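Local coordinates for outer membrane protein SusF (Bacteroides thetaiotaomicron, PDB 4FE9) that binds starch at the bacterial cell surface through its carbohydrate-binding modules, ahead of the transport of starch into the periplasm for degradation, at residues A[262-273]-A[304-315]; A[286-296]-A[438-446]. One frame throughout, in Å; residues are numbered along the deposited sequence. Where two conformers were deposited one is given.

Interaction 1 (A[262-273]-A[304-315]); sequences ELYMTGSAYNWG and NDQVKFAPQANW. With GLC (alpha-D-glucopyranose), chain C; GLC (alpha-D-glucopyranose), chain B; EDO (1,2-ethanediol), chain H.
Y264 and A310 exchange two backbone hydrogen bonds, Y264 N to A310 O and A310 N to Y264 O, and T266 and K308 form the next such pair. Where the strand gives way to a turn, S268 satisfies both backbone polar atoms of Q306: its N donates to Q306 O (2.8 Å), while its OG, held between the backbone N and the carbonyl carbon (chi1 49°), takes the N-H of Q306 at 2.8 Å in a nearly straight bond. Strands 264-267 and 306-310 are thus antiparallel neighbours in the sheet of carbohydrate-binding module 2, and the face bearing T266 and K308 carries its glycan site. There W315 NE1 donates to the backbone oxygen of W272 (3.2 Å), which lies in the W315 ring plane; the bent bond ties the W315 ring edge to the W272 backbone. The glucose of chain C lies over a face of W272, whose opposite face covers the backbone of G267 and S268; that of chain B lies over W315, and K308 NZ donates to its O3 (2.6 Å) while also bridging to D318. T266 OG1 is hydrogen-bonded to A281 O, and Q306 OE1 to N341 ND2. On the other face M265 SD sits obliquely 4.7 Å from the F309 ring centroid.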
loop_
_atom_site.group_PDB
_atom_site.type_symbol
_atom_site.label_atom_id
_atom_site.label_comp_id
_atom_site.label_asym_id
_atom_site.label_seq_id
_atom_site.Cartn_x
_atom_site.Cartn_y
_atom_site.Cartn_z
ATOM N N GLU A 262 4.496 -8.245 18.786
ATOM C CA GLU A 262 5.174 -9.532 18.560
ATOM C C GLU A 262 4.563 -10.233 17.383
ATOM O O GLU A 262 3.387 -10.037 17.093
ATOM C CB GLU A 262 5.049 -10.408 19.807
ATOM C CG GLU A 262 5.715 -9.785 21.070
ATOM C CD GLU A 262 5.712 -10.741 22.293
ATOM O OE1 GLU A 262 4.886 -11.690 22.335
ATOM O OE2 GLU A 262 6.485 -10.483 23.241
ATOM N N LEU A 263 5.287 -11.202 16.836
ATOM C CA LEU A 263 4.783 -11.989 15.711
ATOM C C LEU A 263 5.405 -13.379 15.694
ATOM O O LEU A 263 6.591 -13.554 16.024
ATOM C CB LEU A 263 5.081 -11.292 14.377
ATOM C CG LEU A 263 4.256 -11.825 13.204
ATOM C CD1 LEU A 263 2.809 -11.319 13.284
ATOM C CD2 LEU A 263 4.890 -11.450 11.887
ATOM N N TYR A 264 4.584 -14.366 15.356
ATOM C CA TYR A 264 4.973 -15.762 15.444
ATOM C C TYR A 264 4.544 -16.473 14.178
ATOM O O TYR A 264 3.586 -16.049 13.514
ATOM C CB TYR A 264 4.310 -16.432 16.638
ATOM C CG TYR A 264 4.725 -15.866 17.988
ATOM C CD1 TYR A 264 5.785 -16.425 18.705
ATOM C CD2 TYR A 264 4.026 -14.802 18.559
ATOM C CE1 TYR A 264 6.154 -15.922 19.956
ATOM C CE2 TYR A 264 4.403 -14.270 19.779
ATOM C CZ TYR A 264 5.487 -14.805 20.456
ATOM O OH TYR A 264 5.809 -14.314 21.688
ATOM N N MET A 265 5.365 -17.431 13.766
ATOM C CA MET A 265 5.108 -18.252 12.595
ATOM C C MET A 265 4.883 -19.682 13.032
ATOM O O MET A 265 5.543 -20.171 13.956
ATOM C CB MET A 265 6.301 -18.196 11.649
ATOM C CG MET A 265 6.195 -19.149 10.434
ATOM S SD MET A 265 7.518 -18.909 9.267
ATOM C CE MET A 265 8.799 -19.881 10.062
ATOM N N THR A 266 3.810 -20.272 12.523
ATOM C CA THR A 266 3.619 -21.704 12.578
ATOM C C THR A 266 3.396 -22.226 11.153
ATOM O O THR A 266 3.637 -21.500 10.168
ATOM C CB THR A 266 2.451 -22.077 13.493
ATOM O OG1 THR A 266 2.456 -23.486 13.739
ATOM C CG2 THR A 266 1.101 -21.659 12.876
ATOM N N GLY A 267 3.055 -23.508 11.034
ATOM C CA GLY A 267 3.330 -24.235 9.813
ATOM C C GLY A 267 2.928 -25.690 9.848
ATOM O O GLY A 267 2.671 -26.265 10.927
ATOM N N SER A 268 2.793 -26.270 8.653
ATOM C CA SER A 268 2.721 -27.730 8.495
ATOM C C SER A 268 3.899 -28.413 9.167
ATOM O O SER A 268 3.712 -29.323 9.956
ATOM C CB SER A 268 2.632 -28.131 7.004
ATOM O OG SER A 268 3.614 -27.470 6.219
ATOM N N ALA A 269 5.101 -27.886 8.945
ATOM C CA ALA A 269 6.309 -28.423 9.595
ATOM C C ALA A 269 6.378 -28.195 11.129
ATOM O O ALA A 269 7.362 -28.568 11.760
ATOM C CB ALA A 269 7.557 -27.890 8.919
ATOM N N TYR A 270 5.329 -27.599 11.715
ATOM C CA TYR A 270 5.321 -27.263 13.165
ATOM C C TYR A 270 4.053 -27.717 13.831
ATOM O O TYR A 270 3.584 -27.085 14.789
ATOM C CB TYR A 270 5.480 -25.746 13.403
ATOM C CG TYR A 270 6.704 -25.134 12.771
ATOM C CD1 TYR A 270 7.960 -25.285 13.345
ATOM C CD2 TYR A 270 6.608 -24.438 11.600
ATOM C CE1 TYR A 270 9.103 -24.739 12.740
ATOM C CE2 TYR A 270 7.734 -23.933 10.963
ATOM C CZ TYR A 270 8.974 -24.055 11.565
ATOM O OH TYR A 270 10.093 -23.545 10.932
ATOM N N ASN A 271 3.391 -28.691 13.217
ATOM C CA ASN A 271 2.203 -29.270 13.786
ATOM C C ASN A 271 1.014 -28.331 13.770
ATOM O O ASN A 271 0.123 -28.430 14.615
ATOM C CB ASN A 271 2.475 -29.771 15.213
ATOM C CG ASN A 271 1.588 -30.957 15.594
ATOM O OD1 ASN A 271 1.386 -31.875 14.793
ATOM N ND2 ASN A 271 1.000 -30.904 16.780
ATOM N N TRP A 272 0.975 -27.435 12.781
ATOM C CA TRP A 272 -0.055 -26.371 12.742
ATOM C C TRP A 272 -0.426 -25.798 14.137
ATOM O O TRP A 272 -1.608 -25.625 14.452
ATOM C CB TRP A 272 -1.318 -26.862 12.005
ATOM C CG TRP A 272 -1.136 -26.942 10.516
ATOM C CD1 TRP A 272 -1.080 -28.082 9.743
ATOM C CD2 TRP A 272 -0.860 -25.852 9.640
ATOM N NE1 TRP A 272 -0.794 -27.749 8.431
ATOM C CE2 TRP A 272 -0.683 -26.387 8.338
ATOM C CE3 TRP A 272 -0.726 -24.469 9.827
ATOM C CZ2 TRP A 272 -0.375 -25.583 7.237
ATOM C CZ3 TRP A 272 -0.440 -23.667 8.718
ATOM C CH2 TRP A 272 -0.300 -24.219 7.443
ATOM N N GLY A 273 0.586 -25.425 14.921
ATOM C CA GLY A 273 0.377 -24.566 16.098
ATOM C C GLY A 273 -0.186 -25.262 17.324
ATOM O O GLY A 273 -0.655 -24.604 18.261
ATOM N N ASN A 304 7.154 -27.250 -0.362
ATOM C CA ASN A 304 5.761 -27.565 0.006
ATOM C C ASN A 304 5.398 -27.399 1.476
ATOM O O ASN A 304 4.288 -27.737 1.887
ATOM C CB ASN A 304 5.373 -28.966 -0.473
ATOM C CG ASN A 304 5.472 -29.117 -1.996
ATOM O OD1 ASN A 304 5.783 -28.159 -2.723
ATOM N ND2 ASN A 304 5.286 -30.332 -2.468
ATOM N N ASP A 305 6.342 -26.920 2.276
ATOM C CA ASP A 305 6.006 -26.396 3.610
ATOM C C ASP A 305 4.931 -25.303 3.489
ATOM O O ASP A 305 5.010 -24.457 2.619
ATOM C CB ASP A 305 7.266 -25.822 4.274
ATOM C CG ASP A 305 8.166 -26.927 4.909
ATOM O OD1 ASP A 305 7.633 -28.046 5.192
ATOM O OD2 ASP A 305 9.398 -26.656 5.143
ATOM N N GLN A 306 3.910 -25.364 4.337
ATOM C CA GLN A 306 2.950 -24.250 4.453
ATOM C C GLN A 306 3.107 -23.554 5.787
ATOM O O GLN A 306 3.345 -24.203 6.786
ATOM C CB GLN A 306 1.519 -24.758 4.303
ATOM C CG GLN A 306 1.225 -25.290 2.887
ATOM C CD GLN A 306 -0.097 -25.999 2.790
ATOM O OE1 GLN A 306 -1.138 -25.450 3.141
ATOM N NE2 GLN A 306 -0.076 -27.190 2.238
ATOM N N VAL A 307 2.981 -22.232 5.789
ATOM C CA VAL A 307 3.074 -21.451 7.032
ATOM C C VAL A 307 1.986 -20.396 7.163
ATOM O O VAL A 307 1.459 -19.898 6.156
ATOM C CB VAL A 307 4.449 -20.756 7.162
ATOM C CG1 VAL A 307 5.584 -21.806 7.288
ATOM C CG2 VAL A 307 4.687 -19.841 6.014
ATOM N N LYS A 308 1.735 -19.971 8.405
ATOM C CA LYS A 308 0.923 -18.765 8.677
ATOM C C LYS A 308 1.548 -17.976 9.862
ATOM O O LYS A 308 2.396 -18.504 10.580
ATOM C CB LYS A 308 -0.508 -19.157 9.035
ATOM C CG LYS A 308 -1.381 -19.449 7.841
ATOM C CD LYS A 308 -2.777 -19.686 8.249
ATOM C CE LYS A 308 -3.632 -18.483 7.961
ATOM N NZ LYS A 308 -5.079 -18.818 8.072
ATOM N N PHE A 309 1.117 -16.738 10.044
ATOM C CA PHE A 309 1.705 -15.837 11.035
ATOM C C PHE A 309 0.608 -15.342 11.943
ATOM O O PHE A 309 -0.547 -15.294 11.539
ATOM C CB PHE A 309 2.380 -14.643 10.346
ATOM C CG PHE A 309 3.484 -15.028 9.428
ATOM C CD1 PHE A 309 3.231 -15.277 8.080
ATOM C CD2 PHE A 309 4.786 -15.134 9.895
ATOM C CE1 PHE A 309 4.265 -15.646 7.216
ATOM C CE2 PHE A 309 5.819 -15.575 9.051
ATOM C CZ PHE A 309 5.548 -15.819 7.703
ATOM N N ALA A 310 0.949 -15.048 13.200
ATOM C CA ALA A 310 -0.045 -14.556 14.187
ATOM C C ALA A 310 0.609 -13.613 15.197
ATOM O O ALA A 310 1.803 -13.731 15.480
ATOM C CB ALA A 310 -0.690 -15.723 14.924
ATOM N N PRO A 311 -0.204 -12.771 15.853
ATOM C CA PRO A 311 0.357 -11.806 16.756
ATOM C C PRO A 311 0.554 -12.368 18.193
ATOM O O PRO A 311 0.909 -11.624 19.092
ATOM C CB PRO A 311 -0.700 -10.686 16.750
ATOM C CG PRO A 311 -1.955 -11.382 16.533
ATOM C CD PRO A 311 -1.630 -12.507 15.589
ATOM N N GLN A 312 0.198 -13.637 18.404
ATOM C CA GLN A 312 0.599 -14.369 19.590
ATOM C C GLN A 312 0.905 -15.803 19.160
ATOM O O GLN A 312 0.791 -16.122 17.972
ATOM C CB GLN A 312 -0.501 -14.343 20.630
ATOM C CG GLN A 312 -1.791 -15.098 20.216
ATOM C CD GLN A 312 -2.631 -14.322 19.193
ATOM O OE1 GLN A 312 -3.064 -13.203 19.461
ATOM N NE2 GLN A 312 -3.002 -14.990 18.107
ATOM N N ALA A 313 1.401 -16.626 20.104
ATOM C CA ALA A 313 1.785 -18.009 19.823
ATOM C C ALA A 313 0.533 -18.898 19.853
ATOM O O ALA A 313 0.399 -19.777 20.704
ATOM C CB ALA A 313 2.838 -18.505 20.846
ATOM N N ASN A 314 -0.420 -18.585 18.974
ATOM C CA ASN A 314 -1.709 -19.239 18.962
ATOM C C ASN A 314 -2.539 -18.694 17.810
ATOM O O ASN A 314 -2.212 -17.630 17.251
ATOM C CB ASN A 314 -2.444 -19.018 20.272
ATOM C CG ASN A 314 -3.537 -20.053 20.508
ATOM O OD1 ASN A 314 -3.584 -21.074 19.837
ATOM N ND2 ASN A 314 -4.377 -19.811 21.488
ATOM N N TRP A 315 -3.632 -19.398 17.469
ATOM C CA TRP A 315 -4.501 -18.964 16.353
ATOM C C TRP A 315 -5.329 -17.771 16.793
ATOM O O TRP A 315 -5.544 -17.570 17.991
ATOM C CB TRP A 315 -5.405 -20.114 15.892
ATOM C CG TRP A 315 -4.626 -21.227 15.289
ATOM C CD1 TRP A 315 -4.344 -22.431 15.875
ATOM C CD2 TRP A 315 -3.759 -21.134 14.155
ATOM N NE1 TRP A 315 -3.531 -23.174 15.059
ATOM C CE2 TRP A 315 -3.100 -22.374 14.032
ATOM C CE3 TRP A 315 -3.523 -20.148 13.199
ATOM C CZ2 TRP A 315 -2.264 -22.657 12.982
ATOM C CZ3 TRP A 315 -2.670 -20.424 12.170
ATOM C CH2 TRP A 315 -2.009 -21.648 12.088
HETATM C C1 GLC C . -4.503 -24.200 10.046
HETATM C C2 GLC C . -4.151 -24.319 8.581
HETATM C C3 GLC C . -4.917 -25.481 7.925
HETATM C C4 GLC C . -4.692 -26.773 8.682
HETATM C C5 GLC C . -5.116 -26.547 10.130
HETATM C C6 GLC C . -4.852 -27.782 10.984
HETATM O O2 GLC C . -4.574 -23.112 7.963
HETATM O O3 GLC C . -4.499 -25.633 6.568
HETATM O O4 GLC C . -5.495 -27.807 8.084
HETATM O O5 GLC C . -4.368 -25.472 10.697
HETATM O O6 GLC C . -5.528 -27.617 12.229
HETATM C C1 GLC B . -7.845 -20.875 12.361
HETATM C C2 GLC B . -6.829 -20.361 11.347
HETATM C C3 GLC B . -6.466 -21.434 10.345
HETATM C C4 GLC B . -5.988 -22.677 11.071
HETATM C C5 GLC B . -7.023 -23.114 12.075
HETATM C C6 GLC B . -6.537 -24.326 12.863
HETATM O O2 GLC B . -7.389 -19.260 10.655
HETATM O O3 GLC B . -5.449 -20.976 9.446
HETATM O O4 GLC B . -5.834 -23.724 10.148
HETATM O O5 GLC B . -7.336 -22.053 12.985
HETATM O O6 GLC B . -7.569 -24.686 13.780
HETATM C C1 EDO H . -2.061 -16.354 23.764
HETATM O O1 EDO H . -0.698 -16.850 23.819
HETATM C C2 EDO H . -3.042 -17.541 23.700
HETATM O O2 EDO H . -4.223 -17.175 22.971
HETATM O O HOH W 1 1.540 -9.021 19.133
#

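Interaction 2 (A[286-296]-A[438-446]); sequences VPVNGTKGTFW and IAYRGNGGD. With EDO (1,2-ethanediol), chain F.
V286 and W296 meet Y440 where carbohydrate-binding modules 2 and 3 abut, the type II turn of V288 to T291 lying against the type II' turn of R441 to G444. The apolar part of this interface centres on the Y440 ring. V286 CG2 stands over one face in a CH-pi contact, 3.7 Å from the centroid, and I438 CG2 lies against the opposite face. W296 and Y440 make an offset edge-to-face pair with planes at 81°, the edge of the tyrosine turned to the face of the indole and W296 CH2 reaching Y440 CE1 at 3.7 Å. Further along, the P287 ring rests against the amide of N443, with CB and CG each 3.6 Å from ND2.

Hydrogen bonding joins the two turns directly. The N289 side chain reaches the second turn because its CG stands anti to the backbone N (chi1 -173°), and its ND2 donates to G442 O at 3.0 Å, in the carbonyl plane and on a lone pair. N443 OD1 likewise accepts the backbone N-H of G290, again in the plane of the acceptor, so both donors come from 286-296.

Salt bridges of R441 NH2 to D446 and E430, and the NE bond to G444 O within the guanidinium plane, hold the guanidinium on its own side. Waters bridge the two turns: one lies 2.6 Å from V288 O and 3.0 Å from N443 OD1, near enough to link them, and a second accepts from N289 ND2 (3.2 Å) and from R441 NH1 (3.1 Å).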
loop_
_atom_site.group_PDB
_atom_site.type_symbol
_atom_site.label_atom_id
_atom_site.label_comp_id
_atom_site.label_asym_id
_atom_site.label_seq_id
_atom_site.Cartn_x
_atom_site.Cartn_y
_atom_site.Cartn_z
ATOM N N VAL A 286 11.765 -11.578 14.956
ATOM C CA VAL A 286 12.513 -10.565 15.671
ATOM C C VAL A 286 12.013 -9.174 15.242
ATOM O O VAL A 286 11.958 -8.882 14.032
ATOM C CB VAL A 286 14.005 -10.690 15.345
ATOM C CG1 VAL A 286 14.852 -9.651 16.168
ATOM C CG2 VAL A 286 14.489 -12.152 15.588
ATOM N N PRO A 287 11.593 -8.329 16.214
ATOM C CA PRO A 287 11.166 -6.981 15.770
ATOM C C PRO A 287 12.325 -6.186 15.130
ATOM O O PRO A 287 13.436 -6.222 15.623
ATOM C CB PRO A 287 10.655 -6.297 17.081
ATOM C CG PRO A 287 11.316 -7.051 18.207
ATOM C CD PRO A 287 11.781 -8.429 17.675
ATOM N N VAL A 288 12.053 -5.501 14.027
ATOM C CA VAL A 288 12.986 -4.529 13.495
ATOM C C VAL A 288 13.014 -3.268 14.390
ATOM O O VAL A 288 11.966 -2.744 14.753
ATOM C CB VAL A 288 12.598 -4.116 12.031
ATOM C CG1 VAL A 288 13.546 -3.047 11.511
ATOM C CG2 VAL A 288 12.607 -5.339 11.114
ATOM N N ASN A 289 14.219 -2.794 14.727
ATOM C CA ASN A 289 14.396 -1.750 15.746
ATOM C C ASN A 289 13.668 -0.465 15.370
ATOM O O ASN A 289 13.809 0.024 14.250
ATOM C CB ASN A 289 15.884 -1.457 15.952
ATOM C CG ASN A 289 16.142 -0.491 17.123
ATOM O OD1 ASN A 289 15.856 0.688 17.029
ATOM N ND2 ASN A 289 16.771 -0.986 18.167
ATOM N N GLY A 290 12.803 0.002 16.283
ATOM C CA GLY A 290 12.131 1.290 16.150
ATOM C C GLY A 290 11.194 1.326 14.971
ATOM O O GLY A 290 10.942 2.389 14.419
ATOM N N THR A 291 10.826 0.151 14.450
ATOM C CA THR A 291 10.111 0.119 13.185
ATOM C C THR A 291 8.804 -0.625 13.326
ATOM O O THR A 291 8.770 -1.859 13.349
ATOM C CB THR A 291 10.967 -0.466 12.013
ATOM O OG1 THR A 291 12.233 0.228 11.929
ATOM C CG2 THR A 291 10.228 -0.325 10.700
ATOM N N LYS A 292 7.734 0.157 13.426
ATOM C CA LYS A 292 6.375 -0.301 13.755
ATOM C C LYS A 292 5.928 -1.575 12.991
ATOM O O LYS A 292 5.773 -1.564 11.781
ATOM C CB LYS A 292 5.397 0.859 13.457
ATOM C CG LYS A 292 3.950 0.617 13.828
ATOM C CD LYS A 292 3.045 1.771 13.310
ATOM C CE LYS A 292 2.960 2.909 14.317
ATOM N NZ LYS A 292 1.955 2.607 15.366
ATOM N N GLY A 293 5.576 -2.608 13.731
ATOM C CA GLY A 293 4.846 -3.734 13.147
ATOM C C GLY A 293 5.688 -4.546 12.146
ATOM O O GLY A 293 5.146 -5.282 11.334
ATOM N N THR A 294 7.008 -4.409 12.216
ATOM C CA THR A 294 7.876 -5.099 11.288
ATOM C C THR A 294 8.851 -6.041 11.970
ATOM O O THR A 294 9.410 -5.718 13.044
ATOM C CB THR A 294 8.621 -4.127 10.390
ATOM O OG1 THR A 294 9.596 -3.410 11.154
ATOM C CG2 THR A 294 7.654 -3.147 9.780
ATOM N N PHE A 295 9.071 -7.205 11.342
ATOM C CA PHE A 295 9.709 -8.359 11.999
ATOM C C PHE A 295 10.498 -9.131 10.969
ATOM O O PHE A 295 10.265 -8.978 9.764
ATOM C CB PHE A 295 8.658 -9.301 12.619
ATOM C CG PHE A 295 7.782 -8.652 13.602
ATOM C CD1 PHE A 295 8.110 -8.654 14.943
ATOM C CD2 PHE A 295 6.580 -8.097 13.215
ATOM C CE1 PHE A 295 7.298 -8.008 15.870
ATOM C CE2 PHE A 295 5.742 -7.479 14.139
ATOM C CZ PHE A 295 6.112 -7.416 15.461
ATOM N N TRP A 296 11.437 -9.941 11.430
ATOM C CA TRP A 296 12.233 -10.778 10.554
ATOM C C TRP A 296 12.707 -12.052 11.260
ATOM O O TRP A 296 12.600 -12.186 12.503
ATOM C CB TRP A 296 13.418 -10.004 9.958
ATOM C CG TRP A 296 14.506 -9.634 10.988
ATOM C CD1 TRP A 296 14.471 -8.593 11.887
ATOM C CD2 TRP A 296 15.668 -10.410 11.324
ATOM N NE1 TRP A 296 15.542 -8.679 12.767
ATOM C CE2 TRP A 296 16.320 -9.751 12.401
ATOM C CE3 TRP A 296 16.173 -11.639 10.879
ATOM C CZ2 TRP A 296 17.493 -10.215 12.941
ATOM C CZ3 TRP A 296 17.381 -12.072 11.375
ATOM C CH2 TRP A 296 18.040 -11.363 12.389
ATOM N N ILE A 438 22.131 -17.241 20.432
ATOM C CA ILE A 438 21.954 -16.038 19.613
ATOM C C ILE A 438 21.094 -15.039 20.360
ATOM O O ILE A 438 20.051 -15.403 20.866
ATOM C CB ILE A 438 21.332 -16.349 18.246
ATOM C CG1 ILE A 438 22.115 -17.478 17.565
ATOM C CG2 ILE A 438 21.363 -15.095 17.373
ATOM C CD1 ILE A 438 21.746 -17.705 16.101
ATOM N N ALA A 439 21.679 -13.877 20.664
ATOM C CA ALA A 439 20.940 -12.768 21.310
ATOM C C ALA A 439 20.660 -11.678 20.292
ATOM O O ALA A 439 21.578 -10.944 19.878
ATOM C CB ALA A 439 21.748 -12.185 22.474
ATOM N N TYR A 440 19.387 -11.509 19.965
ATOM C CA TYR A 440 18.976 -10.477 19.050
ATOM C C TYR A 440 18.882 -9.129 19.756
ATOM O O TYR A 440 18.151 -8.992 20.767
ATOM C CB TYR A 440 17.613 -10.831 18.447
ATOM C CG TYR A 440 17.649 -12.076 17.613
ATOM C CD1 TYR A 440 18.187 -12.055 16.344
ATOM C CD2 TYR A 440 17.279 -13.315 18.155
ATOM C CE1 TYR A 440 18.302 -13.214 15.598
ATOM C CE2 TYR A 440 17.394 -14.484 17.415
ATOM C CZ TYR A 440 17.860 -14.420 16.118
ATOM O OH TYR A 440 17.926 -15.571 15.334
ATOM N N ARG A 441 19.356 -8.094 19.078
ATOM C CA ARG A 441 19.220 -6.747 19.615
ATOM C C ARG A 441 17.750 -6.355 19.673
ATOM O O ARG A 441 17.281 -5.823 20.676
ATOM C CB ARG A 441 20.017 -5.732 18.791
ATOM C CG ARG A 441 19.666 -4.270 19.145
ATOM C CD ARG A 441 20.762 -3.310 18.693
ATOM N NE ARG A 441 20.343 -1.917 18.915
ATOM C CZ ARG A 441 21.027 -0.856 18.513
ATOM N NH1 ARG A 441 20.653 0.368 18.915
ATOM N NH2 ARG A 441 22.164 -1.022 17.828
ATOM N N GLY A 442 17.023 -6.581 18.578
ATOM C CA GLY A 442 15.629 -6.242 18.538
ATOM C C GLY A 442 15.412 -4.738 18.687
ATOM O O GLY A 442 16.176 -3.942 18.118
ATOM N N ASN A 443 14.496 -4.361 19.586
ATOM C CA ASN A 443 14.255 -2.937 19.922
ATOM C C ASN A 443 15.200 -2.302 20.929
ATOM O O ASN A 443 14.970 -1.159 21.346
ATOM C CB ASN A 443 12.820 -2.720 20.398
ATOM C CG ASN A 443 11.833 -2.860 19.291
ATOM O OD1 ASN A 443 11.995 -2.265 18.214
ATOM N ND2 ASN A 443 10.826 -3.694 19.501
ATOM N N GLY A 444 16.169 -3.073 21.420
ATOM C CA GLY A 444 17.032 -2.620 22.510
ATOM C C GLY A 444 18.150 -1.752 21.955
ATOM O O GLY A 444 18.239 -1.542 20.727
ATOM N N GLY A 445 18.953 -1.174 22.852
ATOM C CA GLY A 445 20.116 -0.346 22.446
ATOM C C GLY A 445 21.318 -1.208 22.088
ATOM O O GLY A 445 21.211 -2.461 21.951
ATOM N N ASP A 446 22.480 -0.576 21.976
ATOM C CA ASP A 446 23.692 -1.319 21.654
ATOM C C ASP A 446 23.833 -2.441 22.653
ATOM O O ASP A 446 23.643 -2.233 23.843
ATOM C CB ASP A 446 24.905 -0.411 21.749
ATOM C CG ASP A 446 24.963 0.621 20.611
ATOM O OD1 ASP A 446 25.823 1.516 20.678
ATOM O OD2 ASP A 446 24.242 0.461 19.612
HETATM C C1 EDO F . 15.191 -16.759 13.837
HETATM O O1 EDO F . 15.975 -15.930 12.969
HETATM C C2 EDO F . 14.096 -15.898 14.417
HETATM O O2 EDO F . 13.343 -16.676 15.348
HETATM O O HOH W 2 9.807 -2.784 16.265
HETATM O O HOH W 3 17.922 1.521 19.700
#

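How the interactions relate
From the N terminus, the chain first meets interaction 1 at 262-273, then interaction 2 at 286-296, before 304-315 closes interaction 1 across a 30-residue loop containing strands 283-287 and 294-301. Much later 438-446 closes interaction 2, after 141 intervening residues, so the two contacts cross rather than nest. Interaction 1 is internal to module 2; interaction 2 ties that module to module 3. Their centres are 20 Å apart, yet both reach one sheet, in which strand 264-267 neighbours strand 283-287, and they touch directly where L263 CB packs on F295 CD2 at 3.7 Å. One sheet therefore carries sugar-binding residues and also reaches the boundary with module 3.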